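Local structure of 2,3-dihydroxybenzoate-AMP ligase (Mycobacterium smegmatis, 5KEI) at residues G95-V100 and G119-M124; D384-V389 and G402-R407; L323-V328 and G348-F353; D458-G463 and E497-V502. The protein is an AMP-binding enzyme of the ANL superfamily, built from a large N-terminal part and a small C-terminal domain. All coordinates share one frame; numbering follows the deposited sequence.

Contact 1: residues G95-V100 and G119-M124; sequences GDRVLV and GAVPVM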
# COMPACT_ATOMS: atom_id res chain seq x y z
N GLY A 95 9.87 -8.54 16.04
CA GLY A 95 10.26 -8.86 14.68
C GLY A 95 9.34 -9.85 13.99
O GLY A 95 9.33 -9.95 12.77
N ASP A 96 8.58 -10.60 14.77
CA ASP A 96 7.64 -11.59 14.22
C ASP A 96 6.56 -10.90 13.41
O ASP A 96 6.00 -9.90 13.83
CB ASP A 96 6.99 -12.41 15.33
CG ASP A 96 7.88 -13.55 15.83
OD1 ASP A 96 9.03 -13.67 15.33
OD2 ASP A 96 7.44 -14.33 16.71
N ARG A 97 6.25 -11.44 12.24
CA ARG A 97 5.24 -10.80 11.43
C ARG A 97 3.91 -11.49 11.63
O ARG A 97 3.84 -12.71 11.83
CB ARG A 97 5.74 -10.76 9.98
CG ARG A 97 7.13 -10.13 10.04
CD ARG A 97 7.91 -10.10 8.80
NE ARG A 97 8.68 -11.31 8.52
CZ ARG A 97 9.70 -11.77 9.25
NH1 ARG A 97 10.33 -12.86 8.84
NH2 ARG A 97 10.06 -11.19 10.38
N VAL A 98 2.87 -10.69 11.68
CA VAL A 98 1.53 -11.15 12.01
C VAL A 98 0.56 -10.64 10.95
O VAL A 98 0.46 -9.44 10.72
CB VAL A 98 1.11 -10.65 13.43
CG1 VAL A 98 -0.36 -11.02 13.73
CG2 VAL A 98 2.06 -11.22 14.51
N LEU A 99 -0.14 -11.56 10.31
CA LEU A 99 -1.12 -11.17 9.29
C LEU A 99 -2.33 -10.57 9.98
O LEU A 99 -2.88 -11.16 10.90
CB LEU A 99 -1.53 -12.36 8.43
CG LEU A 99 -0.45 -13.04 7.59
CD1 LEU A 99 -1.06 -14.16 6.75
CD2 LEU A 99 0.24 -12.04 6.70
N VAL A 100 -2.76 -9.41 9.52
CA VAL A 100 -3.93 -8.75 10.10
C VAL A 100 -5.02 -8.44 9.05
O VAL A 100 -4.74 -7.85 8.01
CB VAL A 100 -3.53 -7.44 10.80
CG1 VAL A 100 -4.73 -6.78 11.45
CG2 VAL A 100 -2.44 -7.71 11.81
N GLY A 119 6.14 -5.49 19.62
CA GLY A 119 7.28 -5.48 18.72
C GLY A 119 7.01 -6.30 17.47
O GLY A 119 7.91 -6.54 16.66
N ALA A 120 5.77 -6.75 17.31
CA ALA A 120 5.41 -7.53 16.13
C ALA A 120 5.29 -6.60 14.92
O ALA A 120 5.11 -5.38 15.06
CB ALA A 120 4.12 -8.28 16.36
N VAL A 121 5.43 -7.17 13.74
CA VAL A 121 5.39 -6.40 12.52
C VAL A 121 4.15 -6.82 11.78
O VAL A 121 4.16 -7.86 11.12
CB VAL A 121 6.66 -6.61 11.67
CG1 VAL A 121 6.54 -5.87 10.33
CG2 VAL A 121 7.90 -6.16 12.46
N PRO A 122 3.06 -6.05 11.92
CA PRO A 122 1.79 -6.42 11.29
C PRO A 122 1.83 -6.29 9.76
O PRO A 122 2.55 -5.45 9.21
CB PRO A 122 0.79 -5.43 11.90
CG PRO A 122 1.62 -4.26 12.29
CD PRO A 122 2.92 -4.84 12.75
N VAL A 123 1.12 -7.20 9.10
CA VAL A 123 0.91 -7.19 7.67
C VAL A 123 -0.52 -6.72 7.43
O VAL A 123 -1.49 -7.38 7.83
CB VAL A 123 1.13 -8.59 7.06
CG1 VAL A 123 0.80 -8.59 5.59
CG2 VAL A 123 2.57 -9.03 7.30
N MET A 124 -0.67 -5.56 6.81
CA MET A 124 -1.99 -4.95 6.70
C MET A 124 -2.77 -5.47 5.50
O MET A 124 -2.75 -4.88 4.41
CB MET A 124 -1.84 -3.43 6.64
CG MET A 124 -0.89 -2.89 7.70
SD MET A 124 -1.40 -3.36 9.37
CE MET A 124 -2.82 -2.30 9.61
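Leu99 lies beside Val123, both pointing the same way, with Leu99 CD2 3.6 Å from Val123 CB. The two strands run parallel and belong to a beta-alpha-beta unit made of strand 97-101, helix 107-117 and strand 121-124. Leu99 CG is anti to its carbonyl carbon (chi1 -63°). From there CD2 leans across and also meets both methyls of Val123. Ser141, Ala138 and Phe137 of helix 131-141 pack on Leu99, and Ser141 also touches Val123. Arg97 shares this face. Its aliphatic part runs alongside Val121, with Arg97 CG 3.9 Å from Val121 CB. The chain then bends at chi3 (-86°) and turns the guanidinium toward the start of the strand. There NH2 makes a weak bond to Gly95 O, while NH1 is held by Ser20 OG. The other face carries small apolar contacts. Val98 CG2 is 4.0 Å from Ala120 CB, and Val100 CG2 is 4.0 Å from Pro122 CB. In both valines the methyl beside the backbone N does the touching. Leu115 of helix 107-117 packs on both valines, and Leu116 on Pro122. That helix ends in a Schellman motif at Gly119, and Gly119 O takes Gly95 N at 2.9 Å just before the strands pair. Further on, Asp96 O and Val98 O accept the amides of Val121 and Val123. In the return direction, Val98 N reaches Val121 O at 3.2 Å. Val100 N meets Val123 O at 2.9 Å.

Contact 2: residues D384-V389 and G402-R407; sequences DEIRIV and GELLVR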
# COMPACT_ATOMS: atom_id res chain seq x y z
N ASP A 384 11.22 14.64 -1.90
CA ASP A 384 10.69 13.66 -2.83
C ASP A 384 11.24 13.98 -4.21
O ASP A 384 11.11 15.11 -4.68
CB ASP A 384 9.16 13.67 -2.88
CG ASP A 384 8.52 12.88 -1.75
OD1 ASP A 384 9.05 11.80 -1.38
OD2 ASP A 384 7.49 13.35 -1.22
N GLU A 385 11.87 12.98 -4.82
CA GLU A 385 12.49 13.11 -6.13
C GLU A 385 11.66 12.40 -7.20
O GLU A 385 11.52 11.18 -7.17
CB GLU A 385 13.90 12.52 -6.11
CG GLU A 385 14.70 12.85 -4.87
CD GLU A 385 16.06 12.18 -4.89
OE1 GLU A 385 16.77 12.35 -5.91
OE2 GLU A 385 16.42 11.48 -3.91
N ILE A 386 11.12 13.15 -8.16
CA ILE A 386 10.39 12.46 -9.20
C ILE A 386 11.09 12.61 -10.55
O ILE A 386 11.61 13.66 -10.90
CB ILE A 386 8.91 12.94 -9.30
CG1 ILE A 386 8.76 14.21 -10.14
CG2 ILE A 386 8.30 13.08 -7.91
CD1 ILE A 386 7.29 14.62 -10.37
N ARG A 387 11.13 11.50 -11.27
CA ARG A 387 11.56 11.49 -12.65
C ARG A 387 10.40 11.06 -13.53
O ARG A 387 9.68 10.12 -13.21
CB ARG A 387 12.77 10.56 -12.83
CG ARG A 387 14.01 11.01 -12.08
CD ARG A 387 15.05 9.89 -12.01
NE ARG A 387 15.52 9.49 -13.34
CZ ARG A 387 16.31 8.45 -13.57
NH1 ARG A 387 16.72 7.69 -12.56
NH2 ARG A 387 16.68 8.16 -14.82
N ILE A 388 10.19 11.78 -14.62
CA ILE A 388 9.22 11.39 -15.63
C ILE A 388 10.02 11.01 -16.88
O ILE A 388 10.65 11.87 -17.50
CB ILE A 388 8.21 12.51 -15.91
CG1 ILE A 388 7.54 12.95 -14.60
CG2 ILE A 388 7.17 12.04 -16.90
CD1 ILE A 388 6.42 13.95 -14.76
N VAL A 389 10.03 9.72 -17.21
CA VAL A 389 10.95 9.23 -18.25
C VAL A 389 10.24 8.61 -19.45
O VAL A 389 9.07 8.24 -19.39
CB VAL A 389 11.96 8.19 -17.68
CG1 VAL A 389 12.68 8.74 -16.46
CG2 VAL A 389 11.26 6.88 -17.33
N GLY A 402 5.34 10.67 -19.41
CA GLY A 402 6.30 9.58 -19.31
C GLY A 402 5.97 8.63 -18.18
O GLY A 402 4.90 8.71 -17.58
N GLU A 403 6.88 7.72 -17.87
CA GLU A 403 6.67 6.91 -16.70
C GLU A 403 7.22 7.61 -15.46
O GLU A 403 8.33 8.13 -15.46
CB GLU A 403 7.30 5.53 -16.86
CG GLU A 403 7.10 4.65 -15.63
CD GLU A 403 7.63 3.25 -15.82
OE1 GLU A 403 8.40 3.01 -16.78
OE2 GLU A 403 7.27 2.38 -14.99
N LEU A 404 6.43 7.61 -14.40
CA LEU A 404 6.84 8.17 -13.12
C LEU A 404 7.79 7.24 -12.35
O LEU A 404 7.50 6.06 -12.13
CB LEU A 404 5.61 8.49 -12.29
CG LEU A 404 5.87 8.95 -10.86
CD1 LEU A 404 6.59 10.30 -10.87
CD2 LEU A 404 4.57 9.00 -10.07
N LEU A 405 8.95 7.77 -11.96
CA LEU A 405 9.90 7.09 -11.09
C LEU A 405 10.07 7.95 -9.84
O LEU A 405 10.05 9.18 -9.92
CB LEU A 405 11.24 6.91 -11.79
CG LEU A 405 11.54 5.80 -12.80
CD1 LEU A 405 10.51 5.72 -13.93
CD2 LEU A 405 12.94 6.01 -13.35
N VAL A 406 10.25 7.31 -8.69
CA VAL A 406 10.29 8.07 -7.44
C VAL A 406 11.28 7.51 -6.42
O VAL A 406 11.51 6.30 -6.34
CB VAL A 406 8.89 8.12 -6.78
CG1 VAL A 406 8.36 6.70 -6.47
CG2 VAL A 406 8.93 8.97 -5.52
N ARG A 407 11.86 8.43 -5.66
CA ARG A 407 12.72 8.12 -4.54
C ARG A 407 12.57 9.24 -3.52
O ARG A 407 12.47 10.40 -3.91
CB ARG A 407 14.17 7.98 -5.01
CG ARG A 407 15.10 7.36 -4.02
CD ARG A 407 16.51 7.34 -4.58
NE ARG A 407 17.07 8.68 -4.74
CZ ARG A 407 18.21 8.93 -5.39
NH1 ARG A 407 18.89 7.93 -5.92
NH2 ARG A 407 18.66 10.17 -5.50
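Leu405 lies over the flat end of Arg387, with its CD2 methyl 4.1 Å above the centre of the Arg387 guanidinium plane. Both sit on one face of a beta hairpin whose two strands are joined by a 12-residue loop. It belongs to a four-stranded antiparallel sheet, in which strand 385-389 is at the edge and strand 402-407 lies inside. Arg387 also makes a cation-pi contact with Phe431. The fork of Leu405 reaches further along the face. Leu405 CD1 is 3.7 Å from Val389 CG2, and CD2 nears Val389 CG1, the two side chains crossing at about a right angle. At the other end of this face Arg407 grips Glu385 side-on with two nitrogens. Arg407 NE meets Glu385 OE2 at 3.0 Å, and Arg407 NH2 meets Glu385 OE1 at 2.9 Å. NH2 also makes a weak bond to OE2. The salt bridge is twisted, the carboxylate and guanidinium planes being 61° apart. OE2 lies in the guanidinium plane, yet NE approaches it from above the carboxylate (51° out of plane). OE1 is met on its syn side but lies tilted from the guanidinium plane. A bend at Arg407 chi3 (67°) brings the group there, and its NH1 has a weak bond to Asp429 O. The opposite face is apolar. Ile386 CB is 3.8 Å from Leu404 CD1. Ile388 CG2 settles over the bare backbone of Gly402, 3.4 Å from Gly402 N. Three hydrogen-bonded pairs supply six main-chain bonds. In the pair nearest the salt bridge, Glu385 N meets Arg407 O at 2.8 Å.

Contact 3: residues L323-V328 and G348-F353; sequences LRLLQV and GLQQVF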
# COMPACT_ATOMS: atom_id res chain seq x y z
N LEU A 323 -18.16 19.24 7.27
CA LEU A 323 -17.10 18.73 6.40
C LEU A 323 -16.29 19.90 5.79
O LEU A 323 -16.83 20.93 5.41
CB LEU A 323 -17.71 17.83 5.31
CG LEU A 323 -16.79 16.88 4.54
CD1 LEU A 323 -16.25 15.76 5.41
CD2 LEU A 323 -17.52 16.30 3.34
N ARG A 324 -14.98 19.73 5.73
CA ARG A 324 -14.10 20.79 5.25
C ARG A 324 -13.00 20.24 4.37
O ARG A 324 -12.38 20.97 3.60
CB ARG A 324 -13.47 21.53 6.43
CG ARG A 324 -12.47 20.69 7.20
CD ARG A 324 -11.22 21.48 7.44
NE ARG A 324 -10.19 20.75 8.19
CZ ARG A 324 -8.94 20.60 7.78
NH1 ARG A 324 -8.54 21.10 6.62
NH2 ARG A 324 -8.07 19.94 8.55
N LEU A 325 -12.74 18.94 4.50
CA LEU A 325 -11.73 18.27 3.71
C LEU A 325 -12.27 16.94 3.22
O LEU A 325 -12.48 16.01 4.01
CB LEU A 325 -10.43 18.05 4.52
CG LEU A 325 -9.31 17.26 3.81
CD1 LEU A 325 -8.73 18.01 2.63
CD2 LEU A 325 -8.22 16.91 4.78
N LEU A 326 -12.51 16.86 1.92
CA LEU A 326 -12.81 15.61 1.24
C LEU A 326 -11.65 15.24 0.33
O LEU A 326 -11.47 15.83 -0.73
CB LEU A 326 -14.10 15.72 0.44
CG LEU A 326 -14.47 14.46 -0.35
CD1 LEU A 326 -14.61 13.31 0.59
CD2 LEU A 326 -15.77 14.69 -1.08
N GLN A 327 -10.85 14.27 0.76
CA GLN A 327 -9.78 13.74 -0.07
C GLN A 327 -10.36 12.74 -1.04
O GLN A 327 -11.26 11.97 -0.68
CB GLN A 327 -8.69 13.05 0.76
CG GLN A 327 -8.07 13.84 1.89
CD GLN A 327 -7.05 12.99 2.67
OE1 GLN A 327 -7.42 12.02 3.36
NE2 GLN A 327 -5.77 13.31 2.53
N VAL A 328 -9.85 12.73 -2.26
CA VAL A 328 -10.22 11.72 -3.24
C VAL A 328 -8.96 11.16 -3.92
O VAL A 328 -8.14 11.91 -4.44
CB VAL A 328 -11.20 12.27 -4.27
CG1 VAL A 328 -11.55 11.20 -5.32
CG2 VAL A 328 -12.46 12.77 -3.56
N GLY A 348 -13.99 21.96 -0.39
CA GLY A 348 -12.78 21.50 0.26
C GLY A 348 -12.27 20.16 -0.25
O GLY A 348 -11.84 19.32 0.53
N LEU A 349 -12.34 19.97 -1.56
CA LEU A 349 -11.81 18.80 -2.23
C LEU A 349 -10.30 18.83 -2.17
O LEU A 349 -9.69 19.89 -2.33
CB LEU A 349 -12.29 18.74 -3.68
CG LEU A 349 -11.52 17.86 -4.68
CD1 LEU A 349 -11.77 16.38 -4.41
CD2 LEU A 349 -11.84 18.24 -6.14
N GLN A 350 -9.70 17.67 -1.93
CA GLN A 350 -8.26 17.54 -2.12
C GLN A 350 -8.01 16.31 -2.95
O GLN A 350 -8.52 15.24 -2.64
CB GLN A 350 -7.54 17.43 -0.79
CG GLN A 350 -6.05 17.28 -0.92
CD GLN A 350 -5.42 16.99 0.41
OE1 GLN A 350 -5.76 16.00 1.05
NE2 GLN A 350 -4.51 17.86 0.86
N GLN A 351 -7.26 16.46 -4.04
CA GLN A 351 -6.91 15.29 -4.84
C GLN A 351 -5.62 14.69 -4.30
O GLN A 351 -4.67 15.41 -3.94
CB GLN A 351 -6.79 15.64 -6.33
CG GLN A 351 -8.13 16.03 -6.97
CD GLN A 351 -8.25 15.66 -8.46
OE1 GLN A 351 -7.80 14.60 -8.89
NE2 GLN A 351 -8.87 16.55 -9.25
N VAL A 352 -5.62 13.37 -4.20
CA VAL A 352 -4.47 12.64 -3.70
C VAL A 352 -4.07 11.54 -4.68
O VAL A 352 -4.85 10.65 -4.97
CB VAL A 352 -4.75 12.01 -2.33
CG1 VAL A 352 -3.47 11.37 -1.77
CG2 VAL A 352 -5.34 13.05 -1.38
N PHE A 353 -2.85 11.62 -5.20
CA PHE A 353 -2.29 10.57 -6.03
C PHE A 353 -1.11 9.98 -5.28
O PHE A 353 -0.04 10.59 -5.21
CB PHE A 353 -1.88 11.10 -7.40
CG PHE A 353 -0.99 10.18 -8.18
CD1 PHE A 353 -1.38 8.87 -8.45
CD2 PHE A 353 0.23 10.62 -8.68
CE1 PHE A 353 -0.55 8.02 -9.18
CE2 PHE A 353 1.05 9.78 -9.41
CZ PHE A 353 0.65 8.48 -9.66
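Gln327 and Gln350 lie side by side, and Gln327 NE2 donates to Gln350 OE1 at 3.1 Å. The acceptor is in the Gln327 amide plane and is met almost end-on, although the two amides are turned 43° apart. Gln350 CG is anti to its backbone N (chi1 180°), whereas Gln327 CG stands beside its own N (chi1 -53°). Both chains then run extended. Two apolar groups flank the pair. Leu325 CD1 is 3.7 Å from Gln350 CB, and Val352 CG2 is 3.9 Å from Gln327 NE2. On the other face the Val328 and Leu349 side chains cross at a slant, with Val328 CG2 3.8 Å from Leu349 CD1. The strands beneath are parallel and form a beta-alpha-beta unit with helix 335-344, inside the large mixed sheet of the N-terminal part. The helix covers the leucine face, with Val341 against Leu326 and Ala338 and Arg342 against Leu349. Four main-chain bonds join the strands. They begin with Leu326 N to Gly348 O at 2.9 Å and end with Val352 N to Val328 O at 2.9 Å. Gly348 CA also makes a CH...O contact with Arg324 O at 3.4 Å. Further out, second partners fix the glutamines. Gln327 NE2 also donates to Cys263 O, and Gln350 NE2 donates to Thr363 O, so both buried amides are tied to the chain beyond the pair. Tyr362 of the neighbouring antiparallel strand packs on Gln327, Gln350 and Val352.

Contact 4: residues D458-G463 and E497-V502; sequences DVIVRG and EKICAV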
# COMPACT_ATOMS: atom_id res chain seq x y z
N ASP A 458 2.21 -2.35 -22.56
CA ASP A 458 3.12 -3.07 -23.43
C ASP A 458 2.34 -4.18 -24.14
O ASP A 458 2.16 -5.29 -23.62
CB ASP A 458 4.30 -3.62 -22.61
CG ASP A 458 5.39 -4.20 -23.48
OD1 ASP A 458 5.26 -4.12 -24.72
OD2 ASP A 458 6.39 -4.73 -22.92
N VAL A 459 1.87 -3.87 -25.34
CA VAL A 459 0.94 -4.75 -26.03
C VAL A 459 1.59 -5.49 -27.19
O VAL A 459 2.30 -4.90 -28.01
CB VAL A 459 -0.28 -3.96 -26.55
CG1 VAL A 459 0.17 -2.74 -27.34
CG2 VAL A 459 -1.16 -4.85 -27.38
N ILE A 460 1.34 -6.79 -27.25
CA ILE A 460 1.72 -7.61 -28.40
C ILE A 460 0.50 -7.99 -29.22
O ILE A 460 -0.45 -8.59 -28.69
CB ILE A 460 2.42 -8.90 -27.98
CG1 ILE A 460 3.59 -8.58 -27.03
CG2 ILE A 460 2.85 -9.68 -29.23
CD1 ILE A 460 4.27 -9.81 -26.45
N VAL A 461 0.50 -7.62 -30.50
CA VAL A 461 -0.66 -7.89 -31.34
C VAL A 461 -0.51 -9.28 -31.98
O VAL A 461 0.10 -9.44 -33.03
CB VAL A 461 -0.85 -6.78 -32.41
CG1 VAL A 461 -2.08 -7.05 -33.26
CG2 VAL A 461 -1.01 -5.44 -31.73
N ARG A 462 -1.05 -10.28 -31.30
CA ARG A 462 -0.91 -11.67 -31.71
C ARG A 462 -2.23 -12.23 -32.25
O ARG A 462 -3.11 -12.60 -31.48
CB ARG A 462 -0.44 -12.54 -30.54
CG ARG A 462 -0.33 -13.99 -30.94
CD ARG A 462 -0.22 -14.97 -29.79
NE ARG A 462 0.23 -16.26 -30.33
CZ ARG A 462 -0.57 -17.21 -30.80
NH1 ARG A 462 -1.89 -17.07 -30.77
NH2 ARG A 462 -0.05 -18.32 -31.29
N GLY A 463 -2.34 -12.30 -33.57
CA GLY A 463 -3.60 -12.65 -34.19
C GLY A 463 -4.63 -11.58 -33.87
O GLY A 463 -4.36 -10.38 -33.94
N GLU A 497 2.25 -10.63 -35.08
CA GLU A 497 3.33 -10.66 -34.11
C GLU A 497 3.19 -11.93 -33.30
O GLU A 497 2.09 -12.26 -32.85
CB GLU A 497 3.31 -9.44 -33.17
CG GLU A 497 3.58 -8.13 -33.85
CD GLU A 497 3.57 -6.94 -32.89
OE1 GLU A 497 4.31 -5.97 -33.15
OE2 GLU A 497 2.82 -6.97 -31.89
N LYS A 498 4.29 -12.65 -33.10
CA LYS A 498 4.24 -13.78 -32.20
C LYS A 498 4.86 -13.40 -30.86
O LYS A 498 5.62 -12.43 -30.75
CB LYS A 498 4.95 -15.01 -32.79
CG LYS A 498 6.38 -14.78 -33.21
CD LYS A 498 7.01 -16.11 -33.61
CE LYS A 498 8.43 -15.91 -34.12
NZ LYS A 498 9.07 -17.20 -34.53
N ILE A 499 4.51 -14.19 -29.84
CA ILE A 499 4.99 -13.95 -28.48
C ILE A 499 6.24 -14.79 -28.14
O ILE A 499 6.17 -16.01 -28.00
CB ILE A 499 3.87 -14.24 -27.46
CG1 ILE A 499 2.68 -13.29 -27.66
CG2 ILE A 499 4.42 -14.12 -26.05
CD1 ILE A 499 1.45 -13.66 -26.83
N CYS A 500 7.39 -14.14 -27.99
CA CYS A 500 8.57 -14.85 -27.53
C CYS A 500 8.88 -14.57 -26.06
O CYS A 500 9.16 -13.43 -25.66
CB CYS A 500 9.79 -14.50 -28.38
SG CYS A 500 11.10 -15.70 -28.13
N ALA A 501 8.81 -15.63 -25.26
CA ALA A 501 9.15 -15.55 -23.84
C ALA A 501 10.63 -15.79 -23.63
O ALA A 501 11.13 -16.91 -23.71
CB ALA A 501 8.33 -16.54 -23.01
N VAL A 502 11.34 -14.69 -23.40
CA VAL A 502 12.74 -14.72 -23.04
C VAL A 502 12.85 -14.79 -21.52
O VAL A 502 12.48 -13.86 -20.81
CB VAL A 502 13.48 -13.49 -23.60
CG1 VAL A 502 14.97 -13.67 -23.44
CG2 VAL A 502 13.13 -13.30 -25.06
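Glu497 reaches across to Val461 with its carboxylate, and Glu497 OE2 accepts Val461 N at 2.8 Å, nearly in line with its C-O bond. The Glu497 CG stands beside the backbone N (chi1 -65°), and the chain beyond is extended, which carries OE2 to that amide. The amide of Glu497 itself returns a weak bond to Val461 O. Its carbonyl O meets Arg462 CA at 3.3 Å in a CH...O contact. Lys498 turns its CB away from the other segment. Ile499 comes back to it. Its CG1 packs on Ile460 CG2 at 3.9 Å. Its CD1 touches Arg462 CD at 3.6 Å, the two side chains crossing at about a right angle. Arg462 continues past it to a salt bridge with Asp531, which also accepts Ile499 N. Beyond Ile499 the strand leaves the 458-463 segment. Glu497, at the corner before strand 498-505, and Ile499 on it thus join that strand of a three-stranded mixed sheet to hairpin strand 459-462, without sheet pairing between them. Both belong to the small C-terminal domain of ANL enzymes.

In the fold
Along the chain the order is contact 1, contact 3, contact 2, contact 4. Each closes before the next opens, so none nest or cross. Contact 1 closes a strand-helix-strand loop in the seven-stranded sheet. Contact 3 closes a similar loop in the nine-stranded sheet, on the opposite side of the chain's centre, the two centres being about 31 Å apart. Contact 2 then closes a helix-free loop in the four-stranded antiparallel sheet. It touches contact 3, with Leu404 CD2 3.7 Å from Phe353 CE2, so these two sheets pack together there. Contact 4 closes the longest loop, about 28 Å from contact 2 between centres, and joins a hairpin to the C-terminal three-stranded sheet.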